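Local coordinates for 2-oxoglutarate-dependent dioxygenase tropC (Talaromyces stipitatus, PDB 6XJJ), which acts as an iron(II)- and 2-oxoglutarate-dependent dioxygenase in the biosynthesis of the tropolone class of fungal maleic anhydrides, at residues A[49-52]-A[53-56]; A[184-187]-A[188-192]; A[108-111]-A[112-115]; A[94-97]-A[98-102]; A[291-294]-A[295-299]. All blocks are in the same frame, centred on the assembly; numbering follows the deposited sequence.

Contact 1 of 5, residues A[49-52]-A[53-56]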
loop_
_atom_site.group_PDB
_atom_site.type_symbol
_atom_site.label_atom_id
_atom_site.label_comp_id
_atom_site.label_asym_id
_atom_site.label_seq_id
_atom_site.Cartn_x
_atom_site.Cartn_y
_atom_site.Cartn_z
ATOM N N TRP A 49 14.376 12.462 9.977
ATOM C CA TRP A 49 14.000 11.490 10.996
ATOM C C TRP A 49 14.862 10.234 10.890
ATOM O O TRP A 49 15.190 9.615 11.910
ATOM C CB TRP A 49 12.513 11.153 10.859
ATOM C CG TRP A 49 11.867 10.637 12.122
ATOM C CD1 TRP A 49 11.260 11.395 13.101
ATOM C CD2 TRP A 49 11.750 9.276 12.547
ATOM N NE1 TRP A 49 10.777 10.583 14.107
ATOM C CE2 TRP A 49 11.066 9.281 13.791
ATOM C CE3 TRP A 49 12.152 8.056 12.006
ATOM C CZ2 TRP A 49 10.784 8.112 14.492
ATOM C CZ3 TRP A 49 11.871 6.888 12.710
ATOM C CH2 TRP A 49 11.196 6.927 13.937
ATOM N N LEU A 50 15.255 9.860 9.668
ATOM C CA LEU A 50 16.154 8.732 9.451
ATOM C C LEU A 50 17.624 9.067 9.682
ATOM O O LEU A 50 18.426 8.148 9.871
ATOM C CB LEU A 50 16.001 8.205 8.024
ATOM C CG LEU A 50 14.740 7.438 7.654
ATOM C CD1 LEU A 50 14.706 7.176 6.145
ATOM C CD2 LEU A 50 14.679 6.126 8.437
ATOM N N SER A 51 18.006 10.338 9.633
ATOM C CA SER A 51 19.386 10.726 9.880
ATOM C C SER A 51 19.713 10.635 11.366
ATOM O O SER A 51 18.882 10.958 12.220
ATOM C CB SER A 51 19.636 12.147 9.370
ATOM O OG SER A 51 20.953 12.582 9.671
ATOM N N SER A 52 20.928 10.181 11.672
ATOM C CA SER A 52 21.384 10.066 13.052
ATOM C C SER A 52 22.153 11.296 13.517
ATOM O O SER A 52 22.652 11.310 14.647
ATOM C CB SER A 52 22.241 8.808 13.226
ATOM O OG SER A 52 23.415 8.865 12.444
ATOM N N THR A 53 22.250 12.331 12.677
ATOM C CA THR A 53 22.925 13.573 13.030
ATOM C C THR A 53 22.043 14.806 12.898
ATOM O O THR A 53 22.470 15.892 13.302
ATOM C CB THR A 53 24.175 13.773 12.155
ATOM O OG1 THR A 53 23.798 13.877 10.778
ATOM C CG2 THR A 53 25.117 12.601 12.307
ATOM N N ALA A 54 20.842 14.675 12.338
ATOM C CA ALA A 54 19.944 15.813 12.192
ATOM C C ALA A 54 19.529 16.363 13.551
ATOM O O ALA A 54 19.416 15.631 14.539
ATOM C CB ALA A 54 18.698 15.406 11.406
ATOM N N SER A 55 19.269 17.670 13.582
ATOM C CA SER A 55 18.857 18.320 14.814
ATOM C C SER A 55 17.482 17.816 15.256
ATOM O O SER A 55 16.669 17.393 14.427
ATOM C CB SER A 55 18.813 19.834 14.629
ATOM O OG SER A 55 17.831 20.221 13.684
ATOM N N PRO A 56 17.197 17.846 16.562
ATOM C CA PRO A 56 15.837 17.497 17.008
ATOM C C PRO A 56 14.771 18.384 16.394
ATOM O O PRO A 56 13.639 17.927 16.190
ATOM C CB PRO A 56 15.911 17.671 18.532
ATOM C CG PRO A 56 17.356 17.503 18.858
ATOM C CD PRO A 56 18.091 18.118 17.702
#

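Contact 2 of 5, residues A[184-187]-A[188-192]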
loop_
_atom_site.group_PDB
_atom_site.type_symbol
_atom_site.label_atom_id
_atom_site.label_comp_id
_atom_site.label_asym_id
_atom_site.label_seq_id
_atom_site.Cartn_x
_atom_site.Cartn_y
_atom_site.Cartn_z
ATOM N N LEU A 184 12.355 -4.042 2.278
ATOM C CA LEU A 184 12.480 -2.589 2.261
ATOM C C LEU A 184 11.169 -1.927 2.649
ATOM O O LEU A 184 11.165 -0.936 3.387
ATOM C CB LEU A 184 12.929 -2.111 0.879
ATOM C CG LEU A 184 14.308 -2.551 0.399
ATOM C CD1 LEU A 184 14.520 -2.141 -1.049
ATOM C CD2 LEU A 184 15.384 -1.952 1.267
ATOM N N MET A 185 10.039 -2.463 2.176
ATOM C CA MET A 185 8.757 -1.889 2.569
ATOM C C MET A 185 8.501 -2.063 4.062
ATOM O O MET A 185 8.133 -1.101 4.747
ATOM C CB MET A 185 7.605 -2.511 1.787
ATOM C CG MET A 185 7.555 -2.263 0.281
ATOM S SD MET A 185 7.885 -0.552 -0.170
ATOM C CE MET A 185 6.746 0.287 0.881
ATOM N N LEU A 186 8.672 -3.280 4.589
ATOM C CA LEU A 186 8.517 -3.476 6.029
ATOM C C LEU A 186 9.359 -2.484 6.820
ATOM O O LEU A 186 8.907 -1.948 7.841
ATOM C CB LEU A 186 8.880 -4.908 6.424
ATOM C CG LEU A 186 8.920 -5.151 7.939
ATOM C CD1 LEU A 186 7.605 -4.788 8.588
ATOM C CD2 LEU A 186 9.261 -6.595 8.248
ATOM N N ASP A 187 10.585 -2.221 6.370
ATOM C CA ASP A 187 11.429 -1.285 7.101
ATOM C C ASP A 187 10.863 0.125 7.040
ATOM O O ASP A 187 10.838 0.840 8.049
ATOM C CB ASP A 187 12.845 -1.292 6.543
ATOM C CG ASP A 187 13.750 -0.359 7.302
ATOM O OD1 ASP A 187 14.056 -0.654 8.476
ATOM O OD2 ASP A 187 14.114 0.693 6.741
ATOM N N LEU A 188 10.429 0.550 5.855
ATOM C CA LEU A 188 9.870 1.888 5.708
ATOM C C LEU A 188 8.588 2.053 6.514
ATOM O O LEU A 188 8.370 3.107 7.125
ATOM C CB LEU A 188 9.624 2.184 4.229
ATOM C CG LEU A 188 8.905 3.491 3.887
ATOM C CD1 LEU A 188 9.656 4.690 4.419
ATOM C CD2 LEU A 188 8.749 3.605 2.381
ATOM N N VAL A 189 7.728 1.029 6.543
ATOM C CA VAL A 189 6.452 1.201 7.226
ATOM C C VAL A 189 6.674 1.235 8.728
ATOM O O VAL A 189 5.898 1.853 9.465
ATOM C CB VAL A 189 5.451 0.098 6.827
ATOM C CG1 VAL A 189 5.766 -1.213 7.512
ATOM C CG2 VAL A 189 4.040 0.539 7.124
ATOM N N SER A 190 7.734 0.578 9.211
ATOM C CA SER A 190 8.074 0.663 10.627
ATOM C C SER A 190 8.528 2.070 10.990
ATOM O O SER A 190 8.201 2.579 12.070
ATOM C CB SER A 190 9.162 -0.349 10.965
ATOM O OG SER A 190 8.718 -1.672 10.725
ATOM N N THR A 191 9.286 2.710 10.097
ATOM C CA THR A 191 9.639 4.113 10.279
ATOM C C THR A 191 8.387 4.986 10.313
ATOM O O THR A 191 8.217 5.824 11.207
ATOM C CB THR A 191 10.574 4.561 9.151
ATOM O OG1 THR A 191 11.747 3.741 9.143
ATOM C CG2 THR A 191 10.975 6.022 9.318
ATOM N N ILE A 192 7.496 4.795 9.336
ATOM C CA ILE A 192 6.266 5.579 9.267
ATOM C C ILE A 192 5.462 5.430 10.550
ATOM O O ILE A 192 4.939 6.412 11.088
ATOM C CB ILE A 192 5.451 5.161 8.027
ATOM C CG1 ILE A 192 6.208 5.553 6.754
ATOM C CG2 ILE A 192 4.072 5.822 8.024
ATOM C CD1 ILE A 192 5.679 4.930 5.482
#

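Contact 3 of 5, residues A[108-111]-A[112-115]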
loop_
_atom_site.group_PDB
_atom_site.type_symbol
_atom_site.label_atom_id
_atom_site.label_comp_id
_atom_site.label_asym_id
_atom_site.label_seq_id
_atom_site.Cartn_x
_atom_site.Cartn_y
_atom_site.Cartn_z
ATOM N N LYS A 108 -2.803 -20.610 -12.985
ATOM C CA LYS A 108 -2.286 -21.773 -12.269
ATOM C C LYS A 108 -1.961 -21.469 -10.811
ATOM O O LYS A 108 -1.850 -22.404 -10.010
ATOM C CB LYS A 108 -1.050 -22.330 -12.980
ATOM C CG LYS A 108 -1.360 -23.210 -14.183
ATOM C CD LYS A 108 -0.100 -23.601 -14.949
ATOM C CE LYS A 108 -0.415 -24.626 -16.031
ATOM N NZ LYS A 108 0.752 -24.937 -16.905
ATOM N N ILE A 109 -1.810 -20.196 -10.448
ATOM C CA ILE A 109 -1.643 -19.805 -9.050
ATOM C C ILE A 109 -2.737 -18.812 -8.680
ATOM O O ILE A 109 -2.515 -17.899 -7.876
ATOM C CB ILE A 109 -0.248 -19.211 -8.778
ATOM C CG1 ILE A 109 0.001 -17.989 -9.670
ATOM C CG2 ILE A 109 0.820 -20.271 -8.974
ATOM C CD1 ILE A 109 1.250 -17.204 -9.308
ATOM N N SER A 110 -3.920 -18.983 -9.270
ATOM C CA SER A 110 -5.048 -18.117 -8.956
ATOM C C SER A 110 -5.378 -18.196 -7.469
ATOM O O SER A 110 -5.160 -19.217 -6.812
ATOM C CB SER A 110 -6.267 -18.505 -9.794
ATOM O OG SER A 110 -6.679 -19.833 -9.520
ATOM N N VAL A 111 -5.930 -17.097 -6.945
ATOM C CA VAL A 111 -6.056 -16.930 -5.498
ATOM C C VAL A 111 -6.916 -18.031 -4.884
ATOM O O VAL A 111 -6.710 -18.414 -3.724
ATOM C CB VAL A 111 -6.616 -15.524 -5.182
ATOM C CG1 VAL A 111 -8.092 -15.413 -5.554
ATOM C CG2 VAL A 111 -6.374 -15.143 -3.719
ATOM N N ASP A 112 -7.884 -18.560 -5.634
ATOM C CA ASP A 112 -8.742 -19.616 -5.108
ATOM C C ASP A 112 -7.996 -20.924 -4.860
ATOM O O ASP A 112 -8.576 -21.839 -4.268
ATOM C CB ASP A 112 -9.907 -19.876 -6.066
ATOM C CG ASP A 112 -9.437 -20.255 -7.453
ATOM O OD1 ASP A 112 -8.219 -20.154 -7.704
ATOM O OD2 ASP A 112 -10.269 -20.662 -8.291
ATOM N N LYS A 113 -6.743 -21.038 -5.302
ATOM C CA LYS A 113 -5.940 -22.238 -5.097
ATOM C C LYS A 113 -5.059 -22.162 -3.858
ATOM O O LYS A 113 -4.445 -23.168 -3.490
ATOM C CB LYS A 113 -5.064 -22.491 -6.327
ATOM C CG LYS A 113 -5.858 -22.870 -7.564
ATOM C CD LYS A 113 -4.966 -23.114 -8.768
ATOM C CE LYS A 113 -5.755 -23.710 -9.919
ATOM N NZ LYS A 113 -6.716 -22.738 -10.507
ATOM N N SER A 114 -4.986 -21.005 -3.211
ATOM C CA SER A 114 -4.139 -20.836 -2.043
ATOM C C SER A 114 -4.714 -21.571 -0.833
ATOM O O SER A 114 -5.912 -21.848 -0.743
ATOM C CB SER A 114 -3.967 -19.351 -1.731
ATOM O OG SER A 114 -5.219 -18.729 -1.486
ATOM N N LEU A 115 -3.827 -21.875 0.110
ATOM C CA LEU A 115 -4.196 -22.656 1.282
ATOM C C LEU A 115 -5.268 -21.938 2.091
ATOM O O LEU A 115 -5.109 -20.769 2.459
ATOM C CB LEU A 115 -2.958 -22.904 2.148
ATOM C CG LEU A 115 -3.142 -23.681 3.455
ATOM C CD1 LEU A 115 -3.576 -25.123 3.176
ATOM C CD2 LEU A 115 -1.860 -23.636 4.280
#

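Contact 4 of 5, residues A[94-97]-A[98-102]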
loop_
_atom_site.group_PDB
_atom_site.type_symbol
_atom_site.label_atom_id
_atom_site.label_comp_id
_atom_site.label_asym_id
_atom_site.label_seq_id
_atom_site.Cartn_x
_atom_site.Cartn_y
_atom_site.Cartn_z
ATOM N N CYS A 94 9.979 -6.911 -12.253
ATOM C CA CYS A 94 9.279 -8.123 -11.842
ATOM C C CYS A 94 7.805 -8.063 -12.214
ATOM O O CYS A 94 7.234 -9.053 -12.684
ATOM C CB CYS A 94 9.428 -8.342 -10.336
ATOM S SG CYS A 94 11.091 -8.710 -9.845
ATOM N N THR A 95 7.176 -6.908 -12.011
ATOM C CA THR A 95 5.737 -6.805 -12.208
ATOM C C THR A 95 5.373 -6.992 -13.674
ATOM O O THR A 95 4.402 -7.684 -13.995
ATOM C CB THR A 95 5.258 -5.455 -11.692
ATOM O OG1 THR A 95 5.687 -5.295 -10.335
ATOM C CG2 THR A 95 3.757 -5.389 -11.729
ATOM N N LYS A 96 6.151 -6.393 -14.575
ATOM C CA LYS A 96 5.906 -6.559 -16.004
ATOM C C LYS A 96 6.147 -7.995 -16.457
ATOM O O LYS A 96 5.332 -8.557 -17.194
ATOM C CB LYS A 96 6.774 -5.570 -16.778
ATOM C CG LYS A 96 6.742 -5.707 -18.289
ATOM C CD LYS A 96 7.447 -4.527 -18.942
ATOM C CE LYS A 96 7.899 -4.829 -20.361
ATOM N NZ LYS A 96 6.812 -5.288 -21.261
ATOM N N LYS A 97 7.249 -8.610 -16.028
ATOM C CA LYS A 97 7.471 -10.015 -16.350
ATOM C C LYS A 97 6.308 -10.888 -15.908
ATOM O O LYS A 97 5.892 -11.792 -16.641
ATOM C CB LYS A 97 8.780 -10.510 -15.730
ATOM C CG LYS A 97 10.007 -10.165 -16.563
ATOM C CD LYS A 97 11.318 -10.472 -15.858
ATOM C CE LYS A 97 12.490 -10.230 -16.796
ATOM N NZ LYS A 97 13.811 -10.405 -16.139
ATOM N N PHE A 98 5.756 -10.638 -14.722
ATOM C CA PHE A 98 4.690 -11.510 -14.241
ATOM C C PHE A 98 3.423 -11.347 -15.073
ATOM O O PHE A 98 2.860 -12.330 -15.565
ATOM C CB PHE A 98 4.387 -11.244 -12.772
ATOM C CG PHE A 98 3.244 -12.053 -12.259
ATOM C CD1 PHE A 98 3.432 -13.371 -11.884
ATOM C CD2 PHE A 98 1.975 -11.514 -12.189
ATOM C CE1 PHE A 98 2.377 -14.131 -11.427
ATOM C CE2 PHE A 98 0.918 -12.268 -11.733
ATOM C CZ PHE A 98 1.119 -13.582 -11.352
ATOM N N PHE A 99 2.948 -10.115 -15.231
ATOM C CA PHE A 99 1.695 -9.929 -15.941
ATOM C C PHE A 99 1.831 -10.174 -17.437
ATOM O O PHE A 99 0.820 -10.438 -18.096
ATOM C CB PHE A 99 1.139 -8.538 -15.645
ATOM C CG PHE A 99 0.671 -8.380 -14.226
ATOM C CD1 PHE A 99 -0.509 -8.980 -13.815
ATOM C CD2 PHE A 99 1.387 -7.628 -13.310
ATOM C CE1 PHE A 99 -0.958 -8.849 -12.509
ATOM C CE2 PHE A 99 0.941 -7.488 -11.998
ATOM C CZ PHE A 99 -0.232 -8.100 -11.600
ATOM N N ASP A 100 3.048 -10.145 -17.985
ATOM C CA ASP A 100 3.234 -10.545 -19.375
ATOM C C ASP A 100 3.007 -12.036 -19.593
ATOM O O ASP A 100 2.922 -12.469 -20.748
ATOM C CB ASP A 100 4.635 -10.162 -19.855
ATOM C CG ASP A 100 4.775 -8.672 -20.108
ATOM O OD1 ASP A 100 3.735 -7.978 -20.179
ATOM O OD2 ASP A 100 5.923 -8.197 -20.245
ATOM N N LEU A 101 2.894 -12.823 -18.522
ATOM C CA LEU A 101 2.687 -14.257 -18.652
ATOM C C LEU A 101 1.335 -14.554 -19.300
ATOM O O LEU A 101 0.411 -13.738 -19.239
ATOM C CB LEU A 101 2.759 -14.928 -17.282
ATOM C CG LEU A 101 4.123 -14.957 -16.583
ATOM C CD1 LEU A 101 3.996 -15.409 -15.130
ATOM C CD2 LEU A 101 5.068 -15.880 -17.325
ATOM N N PRO A 102 1.196 -15.724 -19.929
ATOM C CA PRO A 102 -0.117 -16.121 -20.450
ATOM C C PRO A 102 -1.149 -16.173 -19.337
ATOM O O PRO A 102 -0.834 -16.474 -18.184
ATOM C CB PRO A 102 0.135 -17.514 -21.035
ATOM C CG PRO A 102 1.582 -17.546 -21.325
ATOM C CD PRO A 102 2.238 -16.708 -20.274
#

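Contact 5 of 5, residues A[291-294]-A[295-299]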
loop_
_atom_site.group_PDB
_atom_site.type_symbol
_atom_site.label_atom_id
_atom_site.label_comp_id
_atom_site.label_asym_id
_atom_site.label_seq_id
_atom_site.Cartn_x
_atom_site.Cartn_y
_atom_site.Cartn_z
ATOM N N ARG A 291 -10.051 4.482 13.279
ATOM C CA ARG A 291 -10.743 4.173 14.524
ATOM C C ARG A 291 -9.795 4.212 15.708
ATOM O O ARG A 291 -10.174 4.629 16.809
ATOM C CB ARG A 291 -11.380 2.788 14.452
ATOM C CG ARG A 291 -12.524 2.606 13.479
ATOM C CD ARG A 291 -13.192 1.283 13.797
ATOM N NE ARG A 291 -12.215 0.192 13.869
ATOM C CZ ARG A 291 -11.754 -0.494 12.826
ATOM N NH1 ARG A 291 -12.172 -0.212 11.598
ATOM N NH2 ARG A 291 -10.868 -1.464 13.018
ATOM N N TRP A 292 -8.567 3.746 15.510
ATOM C CA TRP A 292 -7.656 3.594 16.632
ATOM C C TRP A 292 -7.143 4.945 17.108
ATOM O O TRP A 292 -6.994 5.152 18.317
ATOM C CB TRP A 292 -6.591 2.567 16.225
ATOM C CG TRP A 292 -5.445 2.353 17.114
ATOM C CD1 TRP A 292 -5.423 2.446 18.472
ATOM C CD2 TRP A 292 -4.202 1.743 16.737
ATOM N NE1 TRP A 292 -4.191 2.064 18.953
ATOM C CE2 TRP A 292 -3.431 1.608 17.909
ATOM C CE3 TRP A 292 -3.651 1.337 15.514
ATOM C CZ2 TRP A 292 -2.137 1.095 17.895
ATOM C CZ3 TRP A 292 -2.360 0.834 15.502
ATOM C CH2 TRP A 292 -1.619 0.717 16.686
ATOM N N THR A 293 -6.972 5.900 16.202
ATOM C CA THR A 293 -6.929 7.297 16.604
ATOM C C THR A 293 -8.364 7.802 16.742
ATOM O O THR A 293 -9.331 7.058 16.547
ATOM C CB THR A 293 -6.133 8.125 15.595
ATOM O OG1 THR A 293 -6.824 8.167 14.344
ATOM C CG2 THR A 293 -4.786 7.493 15.356
ATOM N N GLY A 294 -8.529 9.078 17.069
ATOM C CA GLY A 294 -9.876 9.598 17.206
ATOM C C GLY A 294 -10.498 10.016 15.885
ATOM O O GLY A 294 -11.371 10.888 15.860
ATOM N N GLY A 295 -10.068 9.400 14.783
ATOM C CA GLY A 295 -10.152 10.058 13.494
ATOM C C GLY A 295 -9.051 11.069 13.271
ATOM O O GLY A 295 -9.072 11.783 12.260
ATOM N N TYR A 296 -8.083 11.144 14.192
ATOM C CA TYR A 296 -7.021 12.140 14.097
ATOM C C TYR A 296 -6.158 11.893 12.865
ATOM O O TYR A 296 -5.750 12.842 12.184
ATOM C CB TYR A 296 -6.194 12.113 15.385
ATOM C CG TYR A 296 -5.061 13.095 15.434
ATOM C CD1 TYR A 296 -5.294 14.438 15.685
ATOM C CD2 TYR A 296 -3.752 12.677 15.255
ATOM C CE1 TYR A 296 -4.252 15.345 15.738
ATOM C CE2 TYR A 296 -2.705 13.567 15.308
ATOM C CZ TYR A 296 -2.958 14.904 15.550
ATOM O OH TYR A 296 -1.918 15.802 15.606
ATOM N N TYR A 297 -5.884 10.628 12.555
ATOM C CA TYR A 297 -5.330 10.237 11.265
ATOM C C TYR A 297 -6.493 9.723 10.418
ATOM O O TYR A 297 -7.148 8.741 10.784
ATOM C CB TYR A 297 -4.230 9.188 11.438
ATOM C CG TYR A 297 -3.010 9.684 12.220
ATOM C CD1 TYR A 297 -2.557 10.992 12.092
ATOM C CD2 TYR A 297 -2.302 8.834 13.067
ATOM C CE1 TYR A 297 -1.447 11.445 12.800
ATOM C CE2 TYR A 297 -1.194 9.280 13.778
ATOM C CZ TYR A 297 -0.771 10.584 13.636
ATOM O OH TYR A 297 0.328 11.027 14.334
ATOM N N ARG A 298 -6.766 10.403 9.303
ATOM C CA ARG A 298 -7.955 10.127 8.504
ATOM C C ARG A 298 -7.729 9.011 7.485
ATOM O O ARG A 298 -6.698 8.968 6.807
ATOM C CB ARG A 298 -8.407 11.383 7.752
ATOM C CG ARG A 298 -8.992 12.518 8.583
ATOM C CD ARG A 298 -9.596 13.557 7.614
ATOM N NE ARG A 298 -10.590 12.911 6.745
ATOM C CZ ARG A 298 -10.500 12.784 5.417
ATOM N NH1 ARG A 298 -11.444 12.139 4.756
ATOM N NH2 ARG A 298 -9.505 13.324 4.728
ATOM N N SER A 299 -8.726 8.125 7.358
ATOM C CA SER A 299 -8.831 7.212 6.221
ATOM C C SER A 299 -9.744 7.849 5.176
ATOM O O SER A 299 -10.936 8.060 5.429
ATOM C CB SER A 299 -9.375 5.844 6.640
ATOM O OG SER A 299 -9.487 4.983 5.513
#

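Contact 1 of 5, residues A[49-52]-A[53-56]
Ser-51 and Thr-53 form an ST turn in the short linker between helix 47-50 and helix 56-72, the hydroxyl of the serine taking the place that a backbone carbonyl holds in a beta turn. The evidence is the bond from Thr-53 N to Ser-51 OG, 3.3 Å long and nearly straight, with an N-H...O angle of 167°. Ser-51 is the first residue past helix 47-50 to abandon helical backbone angles. With OG anti to the backbone N (chi1 176°), the hydroxyl swings beside the carbonyl carbon and faces the amides that follow. Two further donors converge on it, both weakly. Ala-54 N stands 3.4 Å from Ser-51 OG, but its N-H...O angle is only 130°. The hydroxyl of Thr-53 makes the other approach, with OG1 3.3 Å from Ser-51 OG.

Carbon contacts are few. The methyl CB of Ala-54 lies 4.0 Å from Ser-51 CB, and CG2 of Thr-53 sits 4.1 Å from Ser-52 OG. The next helix begins at once: Ser-55 is its N-cap residue and its OG is hydrogen-bonded to Ser-58 OG, while Ser-51 O receives a bond from Lys-59 NZ.

All the hydrogen bonds found between residues 49-52 and 53-56 end on one uncharged oxygen, Ser-51 OG, at the protein surface. Only one of its three incoming bonds has good geometry, so the turn is held by local polar chemistry, with little hydrophobic burial.

Contact 2 of 5, residues A[184-187]-A[188-192]
Leu-188 touches the preceding turn of its helix at its base and at one tip. Its CB rests 3.6 Å from Leu-184 O and equally close to Met-185 O. CG, anti to the backbone N (chi1 174°), directs the branch so that CD2 meets Met-185 CE at 4.2 Å. The two side chains lie side by side and point the same way; the terminal methyl of Met-185 gets there because its chain bends at both chi2 and chi3.

A second apolar pair, Leu-186 CD1 with Val-189 CG1, closes to 4.2 Å. The hydroxyls of Ser-190 and Thr-191 instead fold back onto carbonyls one turn earlier. Ser-190 OG donates to Leu-186 O at 2.9 Å, while Ser-190 N bonds to the same oxygen at 3.1 Å. Thr-191 repeats the pattern on Asp-187 O, its OG1 lying 3.2 Å from that acceptor. In each case hydroxyl and amide arrive from opposite faces of the carbonyl plane, so two donors share one oxygen and both hydroxyls are satisfied within the helix.

Met-185 packs on Ile-251 and Phe-316, and Val-189 on Ile-251 and Leu-318, which identifies the sheet-facing side. This is the long helix 171-204 laid against strands 249-253 and 311-318, a helix flanking the double-stranded beta-helix fold of the iron/ascorbate-dependent oxidoreductase family.

Contact 3 of 5, residues A[108-111]-A[112-115]
The ends of the Lys-113 and Asp-112 side chains both reach the hydroxyl of Ser-110, from roughly perpendicular directions. The lysine chain runs back alongside residues 108-110, with CG 3.7 Å from Ser-110 OG and CD 3.4 Å from Lys-108 O. A bend at its last torsion (chi4 69°) then brings the ammonium to the hydroxyl, where NZ donates to Ser-110 OG at 3.1 Å. The same nitrogen also bonds to Met-107 O. OD1 of Asp-112 also lies against Ser-110 OG, modelled so close that the bond is doubtful; the same hydroxyl is hydrogen-bonded to Met-107 O.

The backbone here makes a brief 3-10 turn in the loop joining helix 103-107 to strand 121-123. The evidence is a pair of bonds spanning three residues, Lys-113 N to Ser-110 O at 2.8 Å and Ser-114 N to Val-111 O at 3.2 Å. Both amides stand well out of the carbonyl plane they address, the second by 59°. Ser-114 OG lies 2.7 Å from Val-111 O, yet its stronger partner is Ser-118 O, further along the loop. Val-111 faces away from the lysine side and packs on Phe-119, while its backbone pairs with Tyr-122.

Contact 4 of 5, residues A[94-97]-A[98-102]
Lys-96 O accepts the shortest sound bond here, from Asp-100 N at 2.9 Å, and the side chains of the same two residues are joined as well. NZ of Lys-96 forms a salt bridge with Asp-100 OD2 at 3.2 Å, using the syn lone pair of that oxygen. The chains cross obliquely: the lysine starts with CG anti to the backbone N (chi1 174°), passes OD2 with CG at 3.3 Å, and bends at chi4 to bring its ammonium round to it.

Around the helix from this exposed pair, Thr-95 and Phe-99 run side by side. The methyl CG2 of Thr-95 lies in the plane of the ring at its edge, 3.5 Å from Phe-99 CE2, while Thr-95 OG1 bonds to Ile-91 O. Phe-99 N donates to Thr-95 O almost straight, at 176°. One face of the Phe-99 ring receives Phe-98 CD2, which stands 3.8 Å above the ring plane, over its centre.

Thr-95 touches Leu-224, Tyr-312 and Val-314, and Phe-99 also meets Leu-224. Helix 85-99 is therefore amphipathic, with an i to i+4 salt bridge outside and a buried side packed on strands 222-227 and 311-318 and, through Phe-98, on Phe-142 and on Phe-174 of helix 171-204.

Contact 5 of 5, residues A[291-294]-A[295-299]
Thr-293 and Tyr-297 make the compact part of this turn. Tyr-297 N donates to Thr-293 OG1 at 3.2 Å with an N-H...O angle of 165°, closing the bend across three intervening residues. Chi1 of 67° sets OG1 between the backbone N and the carbonyl carbon, within reach of the returning amide. Its strongest partner is Met-289 O in the preceding helix. On the apolar side, Thr-293 CG2 comes 3.6 Å from Tyr-297 CD2, the two side chains crossing at about a right angle. Tyr-296 adds a layer: its CD2 sits 3.6 Å above the Tyr-297 ring, offset toward the rim, and its CB is 4.0 Å from Thr-293 CB.

All three of these side chains rest on Ile-200 of helix 171-204. The phenol ends are fixed apart from one another, Tyr-297 OH on Leu-196 O and Tyr-296 OH on Arg-67 NE.

The crown of the bend is the loose side. Gly-294 is exposed there, and Gly-295 brings no side chain to cover the chain reversal; its positive phi of 79° suits glycine.

A turn with two glycines, closed by the bond from Tyr-297 N to Thr-293 OG1, thus ends helix 287-292 and packs on helices 171-204 and 56-72 within the Fe2OG dioxygenase region; the strand reached later, 302-304, holds the iron ligand His-302.

Overall arrangement
Along the chain the order is contact 1, contact 4, contact 3, contact 2 and contact 5. Contacts 1, 4 and 3 lie in the N-terminal family region, and contact 5 in the Fe2OG dioxygenase region. Helix 171-204 carries contact 2 and touches contacts 1, 4 and 5: near contact 2 it receives Trp-49 and Leu-50, with Trp-49 CE3 3.6 Å from Thr-191 CG2; further along it, Ile-200 packs on contact 5, and Phe-174 near its start meets contact 4. Contacts 3 and 4 touch through Ile-109 CD1 and Phe-98 CE1, 3.9 Å apart, whereas the centres of contacts 1 and 3 are about 45 Å apart, on opposite sides of the molecule. The helix thus links N-terminal elements to the iron-binding core.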